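RNA-directed RNA polymerase (Infectious pancreatic necrosis virus, PDB 3ZED) catalyses RNA-templated RNA synthesis from ribonucleoside triphosphates as the viral RNA polymerase, and probably occurs both free and covalently linked to the genomic RNA. Local coordinates at residues G406-M419 against Q469-M483. Residues are numbered along the deposited sequence; the frame is centred on the assembly and turned at random.
Sequences GEANCTPQHMQAMM and QGSGNAFTFLNNHLM. With K (potassium ion), chain K.
Met415 runs fully extended from a CG set anti to its backbone N (chi1 -179°), and this carries its methyl over one face of Phe475, Met415 CE lying 3.7 Å from Phe475 CG; Leu478 CD1 covers the opposite face. Met483 instead bends at its last torsion (chi3 -71°): its sulfur sits squarely above the His414 ring, Met483 SD 4.4 Å from the ring centroid, while CE turns back toward Gly406 O and Cys410 CB. The ring it covers is tied down by its own turn, His414 ND1 accepting from Thr411 N and Thr411 OG1 from His414 N in a capping box. Alongside Met415 lies the Asn479 amide. Asn479 ND2 gives a weak bond to Met415 SD (3.5 Å) and a shorter one to Gln469 OE1 (2.9 Å), whereas Asn479 OD1, buried against Met415 CA and the Phe475 edge, finds no polar partner. Gln469 OE1 also takes Asn473 ND2 from its other face, so two amides grip it.

Around Glu407 the two segments are joined by hydrogen bonds. Gln469 N reaches Glu407 O (2.9 Å), which Cys410 N meets from the opposite face, and the bent Glu407 side chain brings OE2 to Ser471 OG (2.7 Å), the hydroxyl approaching from above the carboxylate plane. Nearby, Asn409 OD1 binds the potassium ion at 2.8 Å, a site completed by Val177, Asn182, Asn184, Gly512 and Asn514; Asn409 ND2 donates to Glu404 O and Gly406 O.

Helices 412-419 and 476-483 cross at 100°; Met418 and Leu482 meet between them, and both touch Leu201 of helix 194-204. The Gly-Ser-Gly-Asn loop leading into a helix is consistent with polymerase motif B, here packed against the segment following palm strand 397-403, probably motif A.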
loop_
_atom_site.group_PDB
_atom_site.type_symbol
_atom_site.label_atom_id
_atom_site.label_comp_id
_atom_site.label_asym_id
_atom_site.label_seq_id
_atom_site.Cartn_x
_atom_site.Cartn_y
_atom_site.Cartn_z
ATOM N N GLY B 406 -5.096 -8.284 6.664
ATOM C CA GLY B 406 -5.995 -7.317 6.029
ATOM C C GLY B 406 -6.625 -7.661 4.694
ATOM O O GLY B 406 -7.844 -7.830 4.602
ATOM N N GLU B 407 -5.781 -7.719 3.647
ATOM C CA GLU B 407 -6.089 -7.990 2.236
ATOM C C GLU B 407 -7.051 -9.182 2.019
ATOM O O GLU B 407 -7.902 -9.119 1.131
ATOM C CB GLU B 407 -4.782 -8.250 1.458
ATOM C CG GLU B 407 -3.931 -7.005 1.223
ATOM C CD GLU B 407 -2.885 -6.667 2.276
ATOM O OE1 GLU B 407 -3.118 -6.946 3.473
ATOM O OE2 GLU B 407 -1.827 -6.109 1.903
ATOM N N ALA B 408 -6.932 -10.245 2.841
ATOM C CA ALA B 408 -7.751 -11.471 2.750
ATOM C C ALA B 408 -9.229 -11.220 3.079
ATOM O O ALA B 408 -10.077 -12.026 2.681
ATOM C CB ALA B 408 -7.187 -12.553 3.678
ATOM N N ASN B 409 -9.545 -10.120 3.801
ATOM C CA ASN B 409 -10.923 -9.740 4.192
ATOM C C ASN B 409 -11.661 -8.980 3.070
ATOM O O ASN B 409 -12.869 -8.738 3.162
ATOM C CB ASN B 409 -10.897 -8.861 5.442
ATOM C CG ASN B 409 -10.363 -9.552 6.669
ATOM O OD1 ASN B 409 -11.063 -10.289 7.362
ATOM N ND2 ASN B 409 -9.124 -9.294 6.993
ATOM N N CYS B 410 -10.922 -8.561 2.040
ATOM C CA CYS B 410 -11.477 -7.770 0.949
ATOM C C CYS B 410 -12.316 -8.592 -0.024
ATOM O O CYS B 410 -11.901 -9.658 -0.474
ATOM C CB CYS B 410 -10.361 -7.034 0.221
ATOM S SG CYS B 410 -10.931 -5.670 -0.816
ATOM N N THR B 411 -13.524 -8.091 -0.321
ATOM C CA THR B 411 -14.407 -8.653 -1.333
ATOM C C THR B 411 -14.297 -7.755 -2.577
ATOM O O THR B 411 -13.997 -6.562 -2.418
ATOM C CB THR B 411 -15.880 -8.754 -0.866
ATOM O OG1 THR B 411 -16.425 -7.437 -0.766
ATOM C CG2 THR B 411 -16.055 -9.543 0.433
ATOM N N PRO B 412 -14.608 -8.243 -3.811
ATOM C CA PRO B 412 -14.592 -7.332 -4.972
ATOM C C PRO B 412 -15.512 -6.120 -4.740
ATOM O O PRO B 412 -15.197 -5.022 -5.198
ATOM C CB PRO B 412 -15.077 -8.221 -6.121
ATOM C CG PRO B 412 -14.700 -9.626 -5.685
ATOM C CD PRO B 412 -14.975 -9.619 -4.208
ATOM N N GLN B 413 -16.585 -6.306 -3.935
ATOM C CA GLN B 413 -17.577 -5.287 -3.580
ATOM C C GLN B 413 -16.991 -4.175 -2.708
ATOM O O GLN B 413 -17.454 -3.042 -2.811
ATOM C CB GLN B 413 -18.810 -5.914 -2.909
ATOM C CG GLN B 413 -19.731 -6.673 -3.918
ATOM C CD GLN B 413 -19.166 -8.021 -4.364
ATOM O OE1 GLN B 413 -18.345 -8.649 -3.672
ATOM N NE2 GLN B 413 -19.550 -8.477 -5.547
ATOM N N HIS B 414 -15.973 -4.470 -1.881
ATOM C CA HIS B 414 -15.276 -3.434 -1.103
ATOM C C HIS B 414 -14.538 -2.494 -2.059
ATOM O O HIS B 414 -14.639 -1.274 -1.922
ATOM C CB HIS B 414 -14.282 -4.045 -0.112
ATOM C CG HIS B 414 -14.907 -4.632 1.107
ATOM N ND1 HIS B 414 -15.032 -6.002 1.254
ATOM C CD2 HIS B 414 -15.392 -4.020 2.216
ATOM C CE1 HIS B 414 -15.597 -6.185 2.442
ATOM N NE2 HIS B 414 -15.829 -5.022 3.060
ATOM N N MET B 415 -13.825 -3.068 -3.055
ATOM C CA MET B 415 -13.097 -2.260 -4.036
ATOM C C MET B 415 -14.069 -1.479 -4.921
ATOM O O MET B 415 -13.780 -0.341 -5.281
ATOM C CB MET B 415 -12.165 -3.129 -4.888
ATOM C CG MET B 415 -11.384 -2.325 -5.894
ATOM S SD MET B 415 -9.995 -3.239 -6.529
ATOM C CE MET B 415 -9.531 -2.157 -7.849
ATOM N N GLN B 416 -15.220 -2.093 -5.261
ATOM C CA GLN B 416 -16.249 -1.447 -6.061
ATOM C C GLN B 416 -16.783 -0.193 -5.336
ATOM O O GLN B 416 -16.990 0.830 -5.985
ATOM C CB GLN B 416 -17.375 -2.433 -6.356
ATOM C CG GLN B 416 -18.360 -1.917 -7.397
ATOM C CD GLN B 416 -19.359 -2.970 -7.730
ATOM O OE1 GLN B 416 -20.065 -3.481 -6.855
ATOM N NE2 GLN B 416 -19.432 -3.322 -8.997
ATOM N N ALA B 417 -16.995 -0.278 -4.002
ATOM C CA ALA B 417 -17.447 0.852 -3.168
ATOM C C ALA B 417 -16.369 1.959 -3.135
ATOM O O ALA B 417 -16.708 3.145 -3.174
ATOM C CB ALA B 417 -17.778 0.378 -1.759
ATOM N N MET B 418 -15.079 1.574 -3.121
ATOM C CA MET B 418 -13.971 2.549 -3.175
ATOM C C MET B 418 -13.990 3.249 -4.557
ATOM O O MET B 418 -13.821 4.470 -4.623
ATOM C CB MET B 418 -12.619 1.876 -2.900
ATOM C CG MET B 418 -11.403 2.825 -3.050
ATOM S SD MET B 418 -11.518 4.386 -2.116
ATOM C CE MET B 418 -11.622 3.763 -0.401
ATOM N N MET B 419 -14.217 2.476 -5.643
ATOM C CA MET B 419 -14.321 3.004 -7.019
ATOM C C MET B 419 -15.483 3.994 -7.120
ATOM O O MET B 419 -15.345 5.039 -7.766
ATOM C CB MET B 419 -14.492 1.861 -8.051
ATOM C CG MET B 419 -13.189 1.164 -8.384
ATOM S SD MET B 419 -11.994 2.263 -9.180
ATOM C CE MET B 419 -10.955 1.056 -10.017
ATOM N N GLN B 469 -8.047 -9.394 -1.702
ATOM C CA GLN B 469 -7.337 -8.555 -2.667
ATOM C C GLN B 469 -5.865 -8.932 -2.697
ATOM O O GLN B 469 -5.282 -9.307 -1.679
ATOM C CB GLN B 469 -7.522 -7.047 -2.398
ATOM C CG GLN B 469 -6.835 -6.521 -1.137
ATOM C CD GLN B 469 -6.680 -5.022 -1.112
ATOM O OE1 GLN B 469 -6.619 -4.344 -2.151
ATOM N NE2 GLN B 469 -6.615 -4.465 0.088
ATOM N N GLY B 470 -5.277 -8.820 -3.870
ATOM C CA GLY B 470 -3.873 -9.130 -4.040
ATOM C C GLY B 470 -3.016 -8.053 -3.423
ATOM O O GLY B 470 -3.053 -6.908 -3.879
ATOM N N SER B 471 -2.249 -8.415 -2.380
ATOM C CA SER B 471 -1.346 -7.515 -1.644
ATOM C C SER B 471 -0.282 -6.922 -2.559
ATOM O O SER B 471 0.504 -7.639 -3.173
ATOM C CB SER B 471 -0.681 -8.251 -0.488
ATOM O OG SER B 471 0.034 -7.342 0.339
ATOM N N GLY B 472 -0.281 -5.610 -2.654
ATOM C CA GLY B 472 0.651 -4.896 -3.512
ATOM C C GLY B 472 -0.033 -4.263 -4.707
ATOM O O GLY B 472 0.564 -3.402 -5.358
ATOM N N ASN B 473 -1.299 -4.645 -5.007
ATOM C CA ASN B 473 -2.027 -4.020 -6.112
ATOM C C ASN B 473 -2.210 -2.518 -5.794
ATOM O O ASN B 473 -2.120 -2.122 -4.631
ATOM C CB ASN B 473 -3.371 -4.740 -6.412
ATOM C CG ASN B 473 -4.588 -4.237 -5.654
ATOM O OD1 ASN B 473 -5.222 -3.251 -6.023
ATOM N ND2 ASN B 473 -4.966 -4.926 -4.606
ATOM N N ALA B 474 -2.443 -1.686 -6.828
ATOM C CA ALA B 474 -2.585 -0.226 -6.738
ATOM C C ALA B 474 -3.638 0.225 -5.698
ATOM O O ALA B 474 -3.488 1.289 -5.109
ATOM C CB ALA B 474 -2.931 0.334 -8.105
ATOM N N PHE B 475 -4.666 -0.586 -5.447
ATOM C CA PHE B 475 -5.733 -0.233 -4.497
ATOM C C PHE B 475 -5.557 -0.875 -3.108
ATOM O O PHE B 475 -6.477 -0.779 -2.298
ATOM C CB PHE B 475 -7.111 -0.600 -5.096
ATOM C CG PHE B 475 -7.703 0.489 -5.987
ATOM C CD1 PHE B 475 -6.995 0.985 -7.080
ATOM C CD2 PHE B 475 -8.958 1.018 -5.722
ATOM C CE1 PHE B 475 -7.525 2.010 -7.878
ATOM C CE2 PHE B 475 -9.491 2.029 -6.524
ATOM C CZ PHE B 475 -8.770 2.521 -7.594
ATOM N N THR B 476 -4.378 -1.470 -2.803
ATOM C CA THR B 476 -4.164 -2.154 -1.515
ATOM C C THR B 476 -4.520 -1.226 -0.310
ATOM O O THR B 476 -5.385 -1.589 0.504
ATOM C CB THR B 476 -2.735 -2.746 -1.397
ATOM O OG1 THR B 476 -2.530 -3.704 -2.448
ATOM C CG2 THR B 476 -2.510 -3.446 -0.045
ATOM N N PHE B 477 -3.869 -0.053 -0.220
ATOM C CA PHE B 477 -4.102 0.925 0.863
ATOM C C PHE B 477 -5.580 1.336 0.937
ATOM O O PHE B 477 -6.164 1.328 2.029
ATOM C CB PHE B 477 -3.222 2.198 0.675
ATOM C CG PHE B 477 -3.564 3.310 1.657
ATOM C CD1 PHE B 477 -4.605 4.203 1.393
ATOM C CD2 PHE B 477 -2.857 3.454 2.847
ATOM C CE1 PHE B 477 -4.975 5.172 2.333
ATOM C CE2 PHE B 477 -3.221 4.432 3.786
ATOM C CZ PHE B 477 -4.281 5.272 3.527
ATOM N N LEU B 478 -6.154 1.752 -0.225
ATOM C CA LEU B 478 -7.527 2.263 -0.319
ATOM C C LEU B 478 -8.566 1.242 0.131
ATOM O O LEU B 478 -9.439 1.576 0.928
ATOM C CB LEU B 478 -7.847 2.754 -1.757
ATOM C CG LEU B 478 -7.081 3.990 -2.232
ATOM C CD1 LEU B 478 -7.294 4.242 -3.705
ATOM C CD2 LEU B 478 -7.455 5.213 -1.423
ATOM N N ASN B 479 -8.456 0.002 -0.346
ATOM C CA ASN B 479 -9.387 -1.070 0.022
ATOM C C ASN B 479 -9.251 -1.438 1.506
ATOM O O ASN B 479 -10.256 -1.643 2.158
ATOM C CB ASN B 479 -9.178 -2.300 -0.863
ATOM C CG ASN B 479 -9.488 -2.081 -2.317
ATOM O OD1 ASN B 479 -10.255 -1.194 -2.681
ATOM N ND2 ASN B 479 -8.923 -2.915 -3.178
ATOM N N ASN B 480 -8.027 -1.489 2.037
ATOM C CA ASN B 480 -7.804 -1.774 3.459
ATOM C C ASN B 480 -8.352 -0.639 4.326
ATOM O O ASN B 480 -8.982 -0.901 5.351
ATOM C CB ASN B 480 -6.311 -1.986 3.737
ATOM C CG ASN B 480 -5.799 -3.369 3.388
ATOM O OD1 ASN B 480 -6.552 -4.290 3.102
ATOM N ND2 ASN B 480 -4.499 -3.539 3.390
ATOM N N HIS B 481 -8.156 0.634 3.885
ATOM C CA HIS B 481 -8.652 1.816 4.604
ATOM C C HIS B 481 -10.191 1.809 4.678
ATOM O O HIS B 481 -10.754 2.181 5.710
ATOM C CB HIS B 481 -8.126 3.099 3.937
ATOM C CG HIS B 481 -8.203 4.323 4.808
ATOM N ND1 HIS B 481 -7.115 4.743 5.568
ATOM C CD2 HIS B 481 -9.220 5.203 4.976
ATOM C CE1 HIS B 481 -7.500 5.868 6.153
ATOM N NE2 HIS B 481 -8.768 6.170 5.850
ATOM N N LEU B 482 -10.863 1.356 3.602
ATOM C CA LEU B 482 -12.324 1.246 3.578
ATOM C C LEU B 482 -12.805 0.170 4.596
ATOM O O LEU B 482 -13.775 0.398 5.332
ATOM C CB LEU B 482 -12.819 0.950 2.154
ATOM C CG LEU B 482 -14.296 0.514 1.946
ATOM C CD1 LEU B 482 -15.272 1.434 2.667
ATOM C CD2 LEU B 482 -14.643 0.617 0.505
ATOM N N MET B 483 -12.123 -0.974 4.646
ATOM C CA MET B 483 -12.463 -2.045 5.595
ATOM C C MET B 483 -12.321 -1.566 7.042
ATOM O O MET B 483 -13.228 -1.804 7.840
ATOM C CB MET B 483 -11.650 -3.305 5.331
ATOM C CG MET B 483 -12.057 -3.980 4.036
ATOM S SD MET B 483 -11.327 -5.612 3.814
ATOM C CE MET B 483 -9.619 -5.180 3.510
HETATM K K K K . -12.951 -12.309 7.135
#